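Local structure of enoyl-CoA hydratase/isomerase family protein (Mycobacterium tuberculosis, 4FN7) at residues Val5-Lys10 with Asp44-Leu49. The protein probably acts as an enoyl-CoA hydratase or isomerase of the crotonase superfamily, working on unsaturated acyl-CoA thioesters in lipid metabolism. Residues are numbered along the deposited sequence; the frame is centred on the assembly and turned at random.
Sequences VSYTRK and DDVGAL
Tyr7 and Arg9, on one side of strand 5-10 at one edge of the six-stranded crotonase-fold sheet within this chain, reach over to Asp44 and Val46, where helix 28-44 ends in a Schellman motif and the chain turns toward strand 48-52. The contact is made largely by side chains: even the nearest CA atoms, those of Arg9 and Val46, are 7.8 Å apart. Tyr7 has CG anti to its backbone N (chi1 172°), and its hydroxyl meets the Asp44 carboxylate tip to tip. Tyr7 OH donates a 2.7 Å hydrogen bond to Asp44 OD2, meeting that oxygen on its anti side, 25° out of the carboxylate plane. OD2 lies at the edge of the Tyr7 ring, in its plane. Asp44 OD2 is also 3.6 Å from Arg9 NE, a long salt bridge of charges alone, because OD2 sits over a face of the guanidinium and no N-H points at it. The two flat groups are stacked, 14° apart, with Asp44 CG above the guanidinium toward its rim. The arginine chain bends at chi3, which turns NE toward Asp44 OD2. Arg9 NH1 also reaches the Asp44 carbonyl through two waters, each accepting from NH1 and donating to O; water 2 lies in the guanidinium plane. The nearby positive charge would probably help keep the carboxylate ionised. Val46 supplies the apolar part, its CG1 lying 3.9 Å from Tyr7 OH and 4.0 Å from Arg9 CD. Strand 13-18 runs between the segments in the sheet, pairing antiparallel with 5-10 and parallel with 48-52. Tyr7 packs on Ala14 of that strand and Asn40 of helix 28-44, while beyond the turn Lys94 binds Asp45 OD1 and the Val46 carbonyl, just ahead of strand 96-100.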
loop_
_atom_site.group_PDB
_atom_site.type_symbol
_atom_site.label_atom_id
_atom_site.label_comp_id
_atom_site.label_asym_id
_atom_site.label_seq_id
_atom_site.Cartn_x
_atom_site.Cartn_y
_atom_site.Cartn_z
ATOM N N VAL A 5 29.616 9.893 -14.992
ATOM C CA VAL A 5 28.690 8.909 -15.535
ATOM C C VAL A 5 29.246 8.276 -16.799
ATOM O O VAL A 5 29.743 8.970 -17.684
ATOM C CB VAL A 5 27.329 9.541 -15.867
ATOM C CG1 VAL A 5 26.415 8.518 -16.532
ATOM C CG2 VAL A 5 26.683 10.093 -14.615
ATOM N N SER A 6 29.169 6.955 -16.885
ATOM C CA SER A 6 29.528 6.273 -18.122
ATOM C C SER A 6 28.276 5.742 -18.800
ATOM O O SER A 6 27.303 5.368 -18.137
ATOM C CB SER A 6 30.508 5.135 -17.859
ATOM O OG SER A 6 29.894 4.102 -17.116
ATOM N N TYR A 7 28.310 5.725 -20.128
ATOM C CA TYR A 7 27.221 5.207 -20.945
ATOM C C TYR A 7 27.767 4.133 -21.869
ATOM O O TYR A 7 28.720 4.375 -22.605
ATOM C CB TYR A 7 26.594 6.323 -21.778
ATOM C CG TYR A 7 25.585 5.807 -22.774
ATOM C CD1 TYR A 7 24.274 5.583 -22.394
ATOM C CD2 TYR A 7 25.943 5.540 -24.091
ATOM C CE1 TYR A 7 23.345 5.103 -23.291
ATOM C CE2 TYR A 7 25.015 5.059 -24.996
ATOM C CZ TYR A 7 23.714 4.847 -24.587
ATOM O OH TYR A 7 22.770 4.368 -25.461
ATOM N N THR A 8 27.147 2.958 -21.838
ATOM C CA THR A 8 27.574 1.837 -22.660
ATOM C C THR A 8 26.355 1.127 -23.217
ATOM O O THR A 8 25.504 0.659 -22.467
ATOM C CB THR A 8 28.392 0.830 -21.837
ATOM O OG1 THR A 8 29.403 1.526 -21.098
ATOM C CG2 THR A 8 29.040 -0.202 -22.745
ATOM N N ARG A 9 26.264 1.054 -24.536
ATOM C CA ARG A 9 25.206 0.270 -25.150
ATOM C C ARG A 9 25.665 -1.174 -25.314
ATOM O O ARG A 9 26.740 -1.437 -25.855
ATOM C CB ARG A 9 24.779 0.862 -26.498
ATOM C CG ARG A 9 23.689 0.045 -27.187
ATOM C CD ARG A 9 23.009 0.801 -28.320
ATOM N NE ARG A 9 23.936 1.180 -29.380
ATOM C CZ ARG A 9 23.562 1.593 -30.588
ATOM N NH1 ARG A 9 22.274 1.671 -30.896
ATOM N NH2 ARG A 9 24.475 1.920 -31.494
ATOM N N LYS A 10 24.856 -2.104 -24.819
ATOM C CA LYS A 10 25.113 -3.531 -24.974
ATOM C C LYS A 10 23.866 -4.177 -25.549
ATOM O O LYS A 10 22.882 -4.378 -24.836
ATOM C CB LYS A 10 25.420 -4.183 -23.625
ATOM C CG LYS A 10 26.473 -3.488 -22.785
ATOM C CD LYS A 10 26.617 -4.204 -21.450
ATOM C CE LYS A 10 27.588 -3.497 -20.526
ATOM N NZ LYS A 10 27.670 -4.189 -19.211
ATOM N N ASP A 44 19.965 6.239 -29.130
ATOM C CA ASP A 44 20.252 4.859 -29.507
ATOM C C ASP A 44 18.985 3.999 -29.541
ATOM O O ASP A 44 19.013 2.874 -30.041
ATOM C CB ASP A 44 21.301 4.240 -28.577
ATOM C CG ASP A 44 22.705 4.746 -28.850
ATOM O OD1 ASP A 44 22.943 5.343 -29.922
ATOM O OD2 ASP A 44 23.588 4.529 -27.995
ATOM N N ASP A 45 17.882 4.535 -29.019
ATOM C CA ASP A 45 16.591 3.842 -29.029
ATOM C C ASP A 45 16.691 2.435 -28.430
ATOM O O ASP A 45 16.241 1.452 -29.016
ATOM C CB ASP A 45 16.016 3.804 -30.451
ATOM C CG ASP A 45 14.551 3.406 -30.484
ATOM O OD1 ASP A 45 13.862 3.542 -29.453
ATOM O OD2 ASP A 45 14.076 2.964 -31.557
ATOM N N VAL A 46 17.272 2.350 -27.241
ATOM C CA VAL A 46 17.546 1.055 -26.630
ATOM C C VAL A 46 16.282 0.371 -26.109
ATOM O O VAL A 46 15.249 1.010 -25.928
ATOM C CB VAL A 46 18.579 1.187 -25.494
ATOM C CG1 VAL A 46 19.876 1.787 -26.033
ATOM C CG2 VAL A 46 18.020 2.020 -24.349
ATOM N N GLY A 47 16.369 -0.933 -25.878
ATOM C CA GLY A 47 15.235 -1.693 -25.379
ATOM C C GLY A 47 14.944 -1.478 -23.899
ATOM O O GLY A 47 13.802 -1.602 -23.466
ATOM N N ALA A 48 15.982 -1.181 -23.123
ATOM C CA ALA A 48 15.839 -0.948 -21.690
ATOM C C ALA A 48 17.081 -0.253 -21.150
ATOM O O ALA A 48 18.138 -0.273 -21.785
ATOM C CB ALA A 48 15.591 -2.257 -20.952
ATOM N N LEU A 49 16.935 0.387 -19.989
ATOM C CA LEU A 49 18.048 1.049 -19.316
ATOM C C LEU A 49 18.395 0.294 -18.055
ATOM O O LEU A 49 17.503 -0.186 -17.353
ATOM C CB LEU A 49 17.678 2.459 -18.852
ATOM C CG LEU A 49 17.118 3.557 -19.736
ATOM C CD1 LEU A 49 17.136 4.858 -18.953
ATOM C CD2 LEU A 49 17.949 3.677 -20.984
HETATM O O HOH W 1 19.761 0.364 -29.743
HETATM O O HOH W 2 20.169 2.631 -32.674
#